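Lysin (Enterococcus phage IMEEF1, PDB 6IST) probably cleaves the peptidoglycan of enterococcal cell walls as a phage endolysin with a calcium-binding CHAP domain of the cysteine peptidase type. Local coordinates at residues C[40-44]-C[55-61]; C[170-176]-C[214-220]. Residues are numbered along the deposited sequence.

Interaction 1: residues C[40-44]-C[55-61]; sequences FFGWR and QPLPAGF
In this part of the CHAP domain the end of helix 29-41 and the residues just after it pack, through Phe41 and Trp43, on the irregular loop 55-61. Phe41 (chi1 m), still helical, offers a ring face to the edge of Phe61 (chi1 m) in a T-shaped pair: centroids 5.3 Å apart, planes at 74°, Phe41 CG to Phe61 CZ 3.8 Å. Gly42 then leaves the helix with positive phi (67°/23°) and turns the chain into extended Trp43, whose CA lies 7.2 Å from Pro58 CA. With chi1 t and chi2 40°, the indole takes Pro58 CG over its five-membered ring as a CH-pi contact, 3.5 Å from the centroid. Trp43 CE3 approaches Phe61 CE2 at 3.6 Å, and Trp43 CH2 meets Leu57 CD2 at 3.7 Å. A type II turn, Pro58 to Phe61, places Pro58 and Phe61 together. Trp43 NE1 donates to a water (3.1 Å) that donates to Gln55 OE1 (2.6 Å) and Pro56 O (2.7 Å); Gln55 NE2 hydrogen-bonds Tyr46 O. The contact is thus mainly an apolar aromatic cluster, its polar link made through water.

Interaction 2: residues C[170-176]-C[214-220]; sequences IYYKRTK and NVTTYNH
Parallel pairing joins strands distant in sequence, and here strands 170-174 and 215-219 lie side by side in the five-stranded mixed sheet, strand 215-219 lying between strands 43-44 and 169-174. Their axes approach to 4.5 Å with a signed crossing angle of -29°. Tyr172 is in register with Thr217 (CA to CA 4.4 Å), Lys173 with Tyr218 (4.9 Å) and Arg174 with Asn219 (4.8 Å).

The backbone ladder has the staggered parallel pattern, with strand 170-174 using N and O of the same residue: Tyr172 N donates to Thr216 O, Tyr218 N to Tyr172 O and Arg174 N to Tyr218 O, each 2.9 Å. A weak bond from His220 N to Arg174 O (3.0 Å) closes the far end. At the near end water takes over: one molecule accepts from Ile170 N (2.9 Å) and lies 2.8 Å from Asn214 O, linking the two, and another accepts from Thr216 N (3.0 Å) and lies 2.7 Å from Ile170 O.

Among the side chains, Tyr172 (chi1 m, chi2 -26°) receives Val215 CG1 over its ring face, 3.7 Å from the centroid, a CH-pi contact. On the sheet face of Lys173 and Tyr218, helix 223-231 packs through Leu225, and Tyr171 CB touches Tyr218 CE1 at 3.8 Å.

Several polar ends have partners outside the two segments: Lys173 NZ forms a salt bridge with Glu229, Arg174 NH1 hydrogen-bonds Thr180 OG1, Asn219 OD1 hydrogen-bonds Tyr46 OH, and Tyr218 OH reaches a neighbouring subunit. Beyond the strands, His220 (chi1 p) presents its ring face to Lys176, with Lys176 CG 3.6 Å from the imidazole centroid.

Overall arrangement
Interaction 1 closes before interaction 2 opens along the chain, yet their centres lie only about 12 Å apart. They meet at the mixed sheet, where strand 43-44, following helix 29-41, runs parallel beside strand 215-219, which in turn pairs with strand 169-174. Arg44 N lies 3.0 Å from Val215 O, and Arg44 NH1 lies 2.9 Å from Thr217 O, both probable hydrogen bonds. The loop of interaction 1 also packs on this sheet, with Leu57 O 3.2 Å from Tyr172 OH. A short edge strand from the CHAP range thereby extends a sheet built mainly from the C-terminal part of the chain, joining the two regions through backbone pairing as well as side chains.

Interaction 1: residues C[40-44]-C[55-61]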
ATOM      1  N   PHE C  40      -2.707 -13.637  -6.024  1.00 19.79           N
ATOM      2  CA  PHE C  40      -2.007 -13.349  -7.252  1.00 19.41           C
ATOM      3  C   PHE C  40      -1.913 -11.895  -7.654  1.00 20.03           C
ATOM      4  O   PHE C  40      -0.903 -11.467  -8.262  1.00 22.41           O
ATOM      5  CB  PHE C  40      -2.580 -14.146  -8.376  1.00 21.40           C
ATOM      6  CG  PHE C  40      -2.219 -15.610  -8.292  1.00 21.98           C
ATOM      7  CD1 PHE C  40      -1.044 -16.083  -8.876  1.00 26.31           C
ATOM      8  CD2 PHE C  40      -3.033 -16.457  -7.660  1.00 22.88           C
ATOM      9  CE1 PHE C  40      -0.681 -17.403  -8.719  1.00 26.90           C
ATOM     10  CE2 PHE C  40      -2.700 -17.766  -7.476  1.00 26.48           C
ATOM     11  CZ  PHE C  40      -1.523 -18.245  -8.014  1.00 25.83           C
ATOM     12  N   PHE C  41      -2.937 -11.140  -7.369  1.00 20.01           N
ATOM     13  CA  PHE C  41      -2.986  -9.740  -7.784  1.00 22.47           C
ATOM     14  C   PHE C  41      -3.011  -8.719  -6.652  1.00 22.53           C
ATOM     15  O   PHE C  41      -3.034  -7.547  -6.919  1.00 25.79           O
ATOM     16  CB  PHE C  41      -4.206  -9.545  -8.646  1.00 24.09           C
ATOM     17  CG  PHE C  41      -4.103 -10.251  -9.938  1.00 23.44           C
ATOM     18  CD1 PHE C  41      -3.342  -9.718 -10.926  1.00 23.15           C
ATOM     19  CD2 PHE C  41      -4.739 -11.470 -10.144  1.00 23.31           C
ATOM     20  CE1 PHE C  41      -3.263 -10.359 -12.147  1.00 23.51           C
ATOM     21  CE2 PHE C  41      -4.601 -12.139 -11.330  1.00 22.09           C
ATOM     22  CZ  PHE C  41      -3.818 -11.603 -12.299  1.00 21.23           C
ATOM     23  N   GLY C  42      -3.057  -9.172  -5.423  1.00 22.28           N
ATOM     24  CA  GLY C  42      -3.078  -8.263  -4.264  1.00 21.96           C
ATOM     25  C   GLY C  42      -4.394  -7.480  -4.239  1.00 24.29           C
ATOM     26  O   GLY C  42      -4.461  -6.422  -3.601  1.00 23.10           O
ATOM     27  N   TRP C  43      -5.431  -8.006  -4.871  1.00 20.88           N
ATOM     28  CA  TRP C  43      -6.763  -7.347  -4.931  1.00 18.94           C
ATOM     29  C   TRP C  43      -7.714  -8.166  -4.049  1.00 19.26           C
ATOM     30  O   TRP C  43      -7.871  -9.382  -4.288  1.00 22.03           O
ATOM     31  CB  TRP C  43      -7.275  -7.330  -6.337  1.00 18.49           C
ATOM     32  CG  TRP C  43      -8.729  -6.820  -6.459  1.00 19.60           C
ATOM     33  CD1 TRP C  43      -9.282  -5.784  -5.777  1.00 21.34           C
ATOM     34  CD2 TRP C  43      -9.717  -7.283  -7.337  1.00 22.52           C
ATOM     35  NE1 TRP C  43     -10.559  -5.604  -6.140  1.00 22.66           N
ATOM     36  CE2 TRP C  43     -10.843  -6.478  -7.160  1.00 21.14           C
ATOM     37  CE3 TRP C  43      -9.757  -8.260  -8.320  1.00 22.77           C
ATOM     38  CZ2 TRP C  43     -11.996  -6.691  -7.850  1.00 25.40           C
ATOM     39  CZ3 TRP C  43     -10.914  -8.468  -8.989  1.00 22.98           C
ATOM     40  CH2 TRP C  43     -12.018  -7.684  -8.774  1.00 25.03           C
ATOM     41  N   ARG C  44      -8.382  -7.541  -3.067  1.00 19.53           N
ATOM     42  CA  ARG C  44      -9.494  -8.204  -2.325  1.00 17.14           C
ATOM     43  C   ARG C  44     -10.848  -7.644  -2.831  1.00 18.86           C
ATOM     44  O   ARG C  44     -11.257  -6.539  -2.468  1.00 18.16           O
ATOM     45  CB  ARG C  44      -9.351  -8.010  -0.798  1.00 18.48           C
ATOM     46  CG  ARG C  44     -10.458  -8.643  -0.007  1.00 20.81           C
ATOM     47  CD  ARG C  44     -10.241  -8.566   1.532  1.00 26.19           C
ATOM     48  NE  ARG C  44     -10.833  -7.284   1.992  1.00 33.70           N
ATOM     49  CZ  ARG C  44     -10.949  -6.843   3.262  1.00 38.89           C
ATOM     50  NH1 ARG C  44     -11.546  -5.667   3.503  1.00 36.57           N
ATOM     51  NH2 ARG C  44     -10.542  -7.591   4.288  1.00 37.45           N
ATOM     52  N   GLN C  55     -18.437  -3.080  -8.875  1.00 25.14           N
ATOM     53  CA  GLN C  55     -17.450  -2.465  -7.980  1.00 22.06           C
ATOM     54  C   GLN C  55     -16.229  -2.020  -8.785  1.00 22.18           C
ATOM     55  O   GLN C  55     -15.921  -2.559  -9.864  1.00 18.15           O
ATOM     56  CB  GLN C  55     -17.049  -3.405  -6.880  1.00 23.75           C
ATOM     57  CG  GLN C  55     -16.156  -4.556  -7.299  1.00 23.54           C
ATOM     58  CD  GLN C  55     -15.970  -5.587  -6.179  1.00 23.77           C
ATOM     59  OE1 GLN C  55     -14.908  -5.660  -5.626  1.00 20.15           O
ATOM     60  NE2 GLN C  55     -17.003  -6.384  -5.863  1.00 21.24           N
ATOM     61  N   PRO C  56     -15.526  -0.991  -8.303  1.00 24.04           N
ATOM     62  CA  PRO C  56     -14.290  -0.585  -9.001  1.00 21.18           C
ATOM     63  C   PRO C  56     -13.225  -1.683  -9.039  1.00 21.32           C
ATOM     64  O   PRO C  56     -13.151  -2.575  -8.146  1.00 19.12           O
ATOM     65  CB  PRO C  56     -13.776   0.614  -8.163  1.00 25.15           C
ATOM     66  CG  PRO C  56     -14.789   0.852  -7.100  1.00 25.27           C
ATOM     67  CD  PRO C  56     -15.674  -0.339  -6.988  1.00 25.44           C
ATOM     68  N   LEU C  57     -12.393  -1.599 -10.079  1.00 21.39           N
ATOM     69  CA  LEU C  57     -11.385  -2.605 -10.331  1.00 22.23           C
ATOM     70  C   LEU C  57     -10.008  -1.994 -10.323  1.00 22.18           C
ATOM     71  O   LEU C  57      -9.865  -0.871 -10.706  1.00 25.71           O
ATOM     72  CB  LEU C  57     -11.617  -3.228 -11.695  1.00 23.66           C
ATOM     73  CG  LEU C  57     -13.006  -3.867 -11.858  1.00 23.94           C
ATOM     74  CD1 LEU C  57     -13.099  -4.451 -13.240  1.00 26.28           C
ATOM     75  CD2 LEU C  57     -13.297  -4.965 -10.876  1.00 25.37           C
ATOM     76  N   PRO C  58      -8.989  -2.751  -9.910  1.00 22.83           N
ATOM     77  CA  PRO C  58      -7.644  -2.238  -9.921  1.00 23.70           C
ATOM     78  C   PRO C  58      -7.144  -1.981 -11.331  1.00 27.53           C
ATOM     79  O   PRO C  58      -7.690  -2.504 -12.300  1.00 22.40           O
ATOM     80  CB  PRO C  58      -6.809  -3.368  -9.263  1.00 24.76           C
ATOM     81  CG  PRO C  58      -7.821  -4.172  -8.469  1.00 28.55           C
ATOM     82  CD  PRO C  58      -9.050  -4.105  -9.308  1.00 26.58           C
ATOM     83  N   ALA C  59      -6.083  -1.199 -11.408  1.00 26.96           N
ATOM     84  CA  ALA C  59      -5.411  -0.934 -12.674  1.00 29.22           C
ATOM     85  C   ALA C  59      -5.151  -2.179 -13.464  1.00 26.87           C
ATOM     86  O   ALA C  59      -4.679  -3.175 -12.903  1.00 24.93           O
ATOM     87  CB  ALA C  59      -4.076  -0.212 -12.395  1.00 31.02           C
ATOM     88  N   GLY C  60      -5.415  -2.108 -14.773  1.00 24.43           N
ATOM     89  CA  GLY C  60      -5.133  -3.210 -15.665  1.00 26.12           C
ATOM     90  C   GLY C  60      -6.315  -4.183 -15.857  1.00 28.32           C
ATOM     91  O   GLY C  60      -6.369  -4.902 -16.879  1.00 26.10           O
ATOM     92  N   PHE C  61      -7.256  -4.230 -14.904  1.00 21.86           N
ATOM     93  CA  PHE C  61      -8.414  -5.123 -14.992  1.00 22.49           C
ATOM     94  C   PHE C  61      -9.477  -4.620 -15.970  1.00 24.47           C
ATOM     95  O   PHE C  61      -9.705  -3.433 -16.114  1.00 25.98           O
ATOM     96  CB  PHE C  61      -9.067  -5.315 -13.598  1.00 20.72           C
ATOM     97  CG  PHE C  61      -8.324  -6.259 -12.705  1.00 22.69           C
ATOM     98  CD1 PHE C  61      -7.085  -5.907 -12.166  1.00 21.97           C
ATOM     99  CD2 PHE C  61      -8.860  -7.495 -12.381  1.00 21.39           C
ATOM    100  CE1 PHE C  61      -6.396  -6.760 -11.311  1.00 25.63           C
ATOM    101  CE2 PHE C  61      -8.170  -8.368 -11.581  1.00 22.12           C
ATOM    102  CZ  PHE C  61      -6.938  -8.014 -11.041  1.00 23.28           C
TER
HETATM  103  O   HOH W   1     -13.027  -3.810  -5.775  1.00 20.61           O

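Interaction 2: residues C[170-176]-C[214-220]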
ATOM      1  N   ILE C 170      -3.324   2.839  -3.104  1.00 19.81           N
ATOM      2  CA  ILE C 170      -4.740   3.237  -3.182  1.00 18.55           C
ATOM      3  C   ILE C 170      -5.513   2.288  -2.362  1.00 18.75           C
ATOM      4  O   ILE C 170      -5.199   1.104  -2.327  1.00 19.06           O
ATOM      5  CB  ILE C 170      -5.229   3.132  -4.655  1.00 20.80           C
ATOM      6  CG1 ILE C 170      -4.674   4.313  -5.478  1.00 22.05           C
ATOM      7  CG2 ILE C 170      -6.772   3.095  -4.769  1.00 22.55           C
ATOM      8  CD1 ILE C 170      -4.847   4.228  -6.962  1.00 24.70           C
ATOM      9  N   TYR C 171      -6.592   2.774  -1.768  1.00 17.26           N
ATOM     10  CA  TYR C 171      -7.542   1.957  -1.056  1.00 18.59           C
ATOM     11  C   TYR C 171      -8.893   2.465  -1.412  1.00 18.31           C
ATOM     12  O   TYR C 171      -9.042   3.619  -1.887  1.00 17.55           O
ATOM     13  CB  TYR C 171      -7.318   1.876   0.464  1.00 18.09           C
ATOM     14  CG  TYR C 171      -7.556   3.151   1.205  1.00 22.81           C
ATOM     15  CD1 TYR C 171      -8.849   3.510   1.606  1.00 23.13           C
ATOM     16  CD2 TYR C 171      -6.507   4.022   1.463  1.00 23.66           C
ATOM     17  CE1 TYR C 171      -9.075   4.707   2.241  1.00 23.37           C
ATOM     18  CE2 TYR C 171      -6.727   5.213   2.143  1.00 23.30           C
ATOM     19  CZ  TYR C 171      -8.004   5.550   2.525  1.00 23.06           C
ATOM     20  OH  TYR C 171      -8.191   6.803   3.164  1.00 24.62           O
ATOM     21  N   TYR C 172      -9.886   1.600  -1.239  1.00 17.50           N
ATOM     22  CA  TYR C 172     -11.250   2.007  -1.513  1.00 17.05           C
ATOM     23  C   TYR C 172     -11.969   2.066  -0.241  1.00 17.13           C
ATOM     24  O   TYR C 172     -11.746   1.301   0.660  1.00 19.51           O
ATOM     25  CB  TYR C 172     -12.025   1.105  -2.437  1.00 18.21           C
ATOM     26  CG  TYR C 172     -11.414   0.779  -3.748  1.00 18.08           C
ATOM     27  CD1 TYR C 172     -10.507   1.604  -4.379  1.00 20.06           C
ATOM     28  CD2 TYR C 172     -11.810  -0.345  -4.415  1.00 20.75           C
ATOM     29  CE1 TYR C 172      -9.962   1.270  -5.635  1.00 20.49           C
ATOM     30  CE2 TYR C 172     -11.289  -0.675  -5.670  1.00 22.07           C
ATOM     31  CZ  TYR C 172     -10.393   0.136  -6.284  1.00 22.50           C
ATOM     32  OH  TYR C 172      -9.879  -0.231  -7.535  1.00 24.47           O
ATOM     33  N   LYS C 173     -12.956   2.957  -0.209  1.00 18.83           N
ATOM     34  CA  LYS C 173     -13.783   3.101   1.025  1.00 21.68           C
ATOM     35  C   LYS C 173     -15.270   3.021   0.630  1.00 22.64           C
ATOM     36  O   LYS C 173     -15.714   3.631  -0.326  1.00 22.85           O
ATOM     37  CB  LYS C 173     -13.482   4.439   1.723  1.00 21.32           C
ATOM     38  CG  LYS C 173     -14.398   4.835   2.882  1.00 22.82           C
ATOM     39  CD  LYS C 173     -14.118   6.275   3.323  1.00 25.05           C
ATOM     40  CE  LYS C 173     -14.916   6.582   4.607  1.00 26.21           C
ATOM     41  NZ  LYS C 173     -14.538   7.869   5.250  1.00 29.74           N
ATOM     42  N   ARG C 174     -15.988   2.167   1.320  1.00 23.97           N
ATOM     43  CA  ARG C 174     -17.424   1.999   1.128  1.00 27.04           C
ATOM     44  C   ARG C 174     -18.067   2.920   2.144  1.00 25.80           C
ATOM     45  O   ARG C 174     -17.897   2.742   3.341  1.00 27.01           O
ATOM     46  CB  ARG C 174     -17.807   0.539   1.413  1.00 31.60           C
ATOM     47  CG  ARG C 174     -19.243   0.202   1.106  1.00 36.53           C
ATOM     48  CD  ARG C 174     -19.502   0.220  -0.364  1.00 37.10           C
ATOM     49  NE  ARG C 174     -20.849  -0.192  -0.681  1.00 41.16           N
ATOM     50  CZ  ARG C 174     -21.409  -0.067  -1.882  1.00 46.46           C
ATOM     51  NH1 ARG C 174     -20.744   0.499  -2.902  1.00 44.67           N
ATOM     52  NH2 ARG C 174     -22.664  -0.500  -2.064  1.00 48.08           N
ATOM     53  N   THR C 175     -18.755   3.925   1.665  1.00 28.52           N
ATOM     54  CA  THR C 175     -19.255   4.984   2.536  1.00 30.81           C
ATOM     55  C   THR C 175     -20.584   4.557   3.162  1.00 28.86           C
ATOM     56  O   THR C 175     -21.233   3.689   2.631  1.00 30.67           O
ATOM     57  CB  THR C 175     -19.469   6.282   1.761  1.00 31.45           C
ATOM     58  OG1 THR C 175     -20.389   6.042   0.698  1.00 32.23           O
ATOM     59  CG2 THR C 175     -18.145   6.776   1.174  1.00 29.61           C
ATOM     60  N   LYS C 176     -20.953   5.187   4.266  1.00 37.02           N
ATOM     61  CA  LYS C 176     -22.276   5.003   4.931  1.00 43.20           C
ATOM     62  C   LYS C 176     -23.411   5.055   3.937  1.00 40.88           C
ATOM     63  O   LYS C 176     -24.319   4.274   4.004  1.00 41.66           O
ATOM     64  CB  LYS C 176     -22.563   6.141   5.924  1.00 50.16           C
ATOM     65  CG  LYS C 176     -22.372   5.841   7.400  1.00 56.09           C
ATOM     66  CD  LYS C 176     -23.362   6.587   8.317  1.00 59.10           C
ATOM     67  CE  LYS C 176     -23.734   8.029   7.917  1.00 62.21           C
ATOM     68  NZ  LYS C 176     -22.606   8.988   7.695  1.00 64.04           N
ATOM     69  N   ASN C 214      -1.510  -3.198  -4.028  1.00 19.13           N
ATOM     70  CA  ASN C 214      -2.648  -3.774  -3.287  1.00 20.62           C
ATOM     71  C   ASN C 214      -3.869  -2.885  -3.374  1.00 20.24           C
ATOM     72  O   ASN C 214      -3.787  -1.695  -3.107  1.00 22.67           O
ATOM     73  CB  ASN C 214      -2.361  -3.895  -1.777  1.00 24.52           C
ATOM     74  CG  ASN C 214      -3.530  -4.513  -0.963  1.00 26.49           C
ATOM     75  OD1 ASN C 214      -4.550  -3.833  -0.597  1.00 21.95           O
ATOM     76  ND2 ASN C 214      -3.362  -5.782  -0.609  1.00 30.63           N
ATOM     77  N   VAL C 215      -5.005  -3.501  -3.540  1.00 19.49           N
ATOM     78  CA  VAL C 215      -6.291  -2.789  -3.511  1.00 18.53           C
ATOM     79  C   VAL C 215      -7.259  -3.531  -2.642  1.00 21.61           C
ATOM     80  O   VAL C 215      -7.576  -4.695  -2.885  1.00 20.95           O
ATOM     81  CB  VAL C 215      -6.868  -2.663  -4.923  1.00 20.12           C
ATOM     82  CG1 VAL C 215      -8.273  -2.088  -4.885  1.00 19.88           C
ATOM     83  CG2 VAL C 215      -6.006  -1.757  -5.763  1.00 22.07           C
ATOM     84  N   THR C 216      -7.716  -2.867  -1.594  1.00 19.29           N
ATOM     85  CA  THR C 216      -8.658  -3.448  -0.683  1.00 21.54           C
ATOM     86  C   THR C 216      -9.757  -2.375  -0.499  1.00 19.97           C
ATOM     87  O   THR C 216      -9.447  -1.190  -0.543  1.00 19.22           O
ATOM     88  CB  THR C 216      -7.942  -3.725   0.677  1.00 25.54           C
ATOM     89  OG1 THR C 216      -6.823  -4.622   0.477  1.00 25.12           O
ATOM     90  CG2 THR C 216      -8.830  -4.346   1.689  1.00 26.98           C
ATOM     91  N   THR C 217     -10.933  -2.833  -0.151  1.00 18.00           N
ATOM     92  CA  THR C 217     -12.055  -1.943   0.218  1.00 19.41           C
ATOM     93  C   THR C 217     -12.300  -2.037   1.708  1.00 18.71           C
ATOM     94  O   THR C 217     -12.439  -3.154   2.286  1.00 19.30           O
ATOM     95  CB  THR C 217     -13.312  -2.398  -0.502  1.00 17.20           C
ATOM     96  OG1 THR C 217     -13.097  -2.320  -1.909  1.00 18.53           O
ATOM     97  CG2 THR C 217     -14.506  -1.543  -0.200  1.00 17.31           C
ATOM     98  N   TYR C 218     -12.452  -0.873   2.367  1.00 18.64           N
ATOM     99  CA  TYR C 218     -12.773  -0.838   3.797  1.00 18.02           C
ATOM    100  C   TYR C 218     -14.148  -0.251   3.992  1.00 20.75           C
ATOM    101  O   TYR C 218     -14.490   0.753   3.353  1.00 20.67           O
ATOM    102  CB  TYR C 218     -11.763   0.093   4.508  1.00 19.16           C
ATOM    103  CG  TYR C 218     -10.352  -0.402   4.411  1.00 20.62           C
ATOM    104  CD1 TYR C 218      -9.640  -0.196   3.245  1.00 19.61           C
ATOM    105  CD2 TYR C 218      -9.790  -1.142   5.418  1.00 24.02           C
ATOM    106  CE1 TYR C 218      -8.315  -0.658   3.131  1.00 23.47           C
ATOM    107  CE2 TYR C 218      -8.481  -1.605   5.338  1.00 23.41           C
ATOM    108  CZ  TYR C 218      -7.755  -1.388   4.193  1.00 25.12           C
ATOM    109  OH  TYR C 218      -6.445  -1.887   4.125  1.00 24.71           O
ATOM    110  N   ASN C 219     -14.963  -0.859   4.852  1.00 23.46           N
ATOM    111  CA  ASN C 219     -16.234  -0.207   5.222  1.00 26.34           C
ATOM    112  C   ASN C 219     -15.908   0.984   6.090  1.00 26.18           C
ATOM    113  O   ASN C 219     -14.921   1.008   6.767  1.00 23.84           O
ATOM    114  CB  ASN C 219     -17.170  -1.148   6.009  1.00 31.51           C
ATOM    115  CG  ASN C 219     -17.647  -2.297   5.166  1.00 38.22           C
ATOM    116  OD1 ASN C 219     -18.182  -2.102   4.059  1.00 45.78           O
ATOM    117  ND2 ASN C 219     -17.421  -3.515   5.653  1.00 48.10           N
ATOM    118  N   HIS C 220     -16.720   2.001   6.018  1.00 26.06           N
ATOM    119  CA  HIS C 220     -16.431   3.209   6.739  1.00 29.04           C
ATOM    120  C   HIS C 220     -16.177   3.064   8.261  1.00 33.47           C
ATOM    121  O   HIS C 220     -15.462   3.889   8.841  1.00 37.55           O
ATOM    122  CB  HIS C 220     -17.591   4.204   6.508  1.00 31.79           C
ATOM    123  CG  HIS C 220     -18.896   3.698   7.019  1.00 37.46           C
ATOM    124  ND1 HIS C 220     -19.272   3.825   8.341  1.00 42.30           N
ATOM    125  CD2 HIS C 220     -19.856   2.967   6.421  1.00 40.38           C
ATOM    126  CE1 HIS C 220     -20.424   3.216   8.527  1.00 41.33           C
ATOM    127  NE2 HIS C 220     -20.810   2.707   7.374  1.00 42.75           N
TER
HETATM  128  O   HOH W   2      -2.605   0.390  -4.521  1.00 20.30           O
HETATM  129  O   HOH W   3      -5.519  -0.989  -0.675  1.00 20.64           O
HETATM  130  O   HOH W   4     -14.350   6.328   8.197  1.00 35.71           O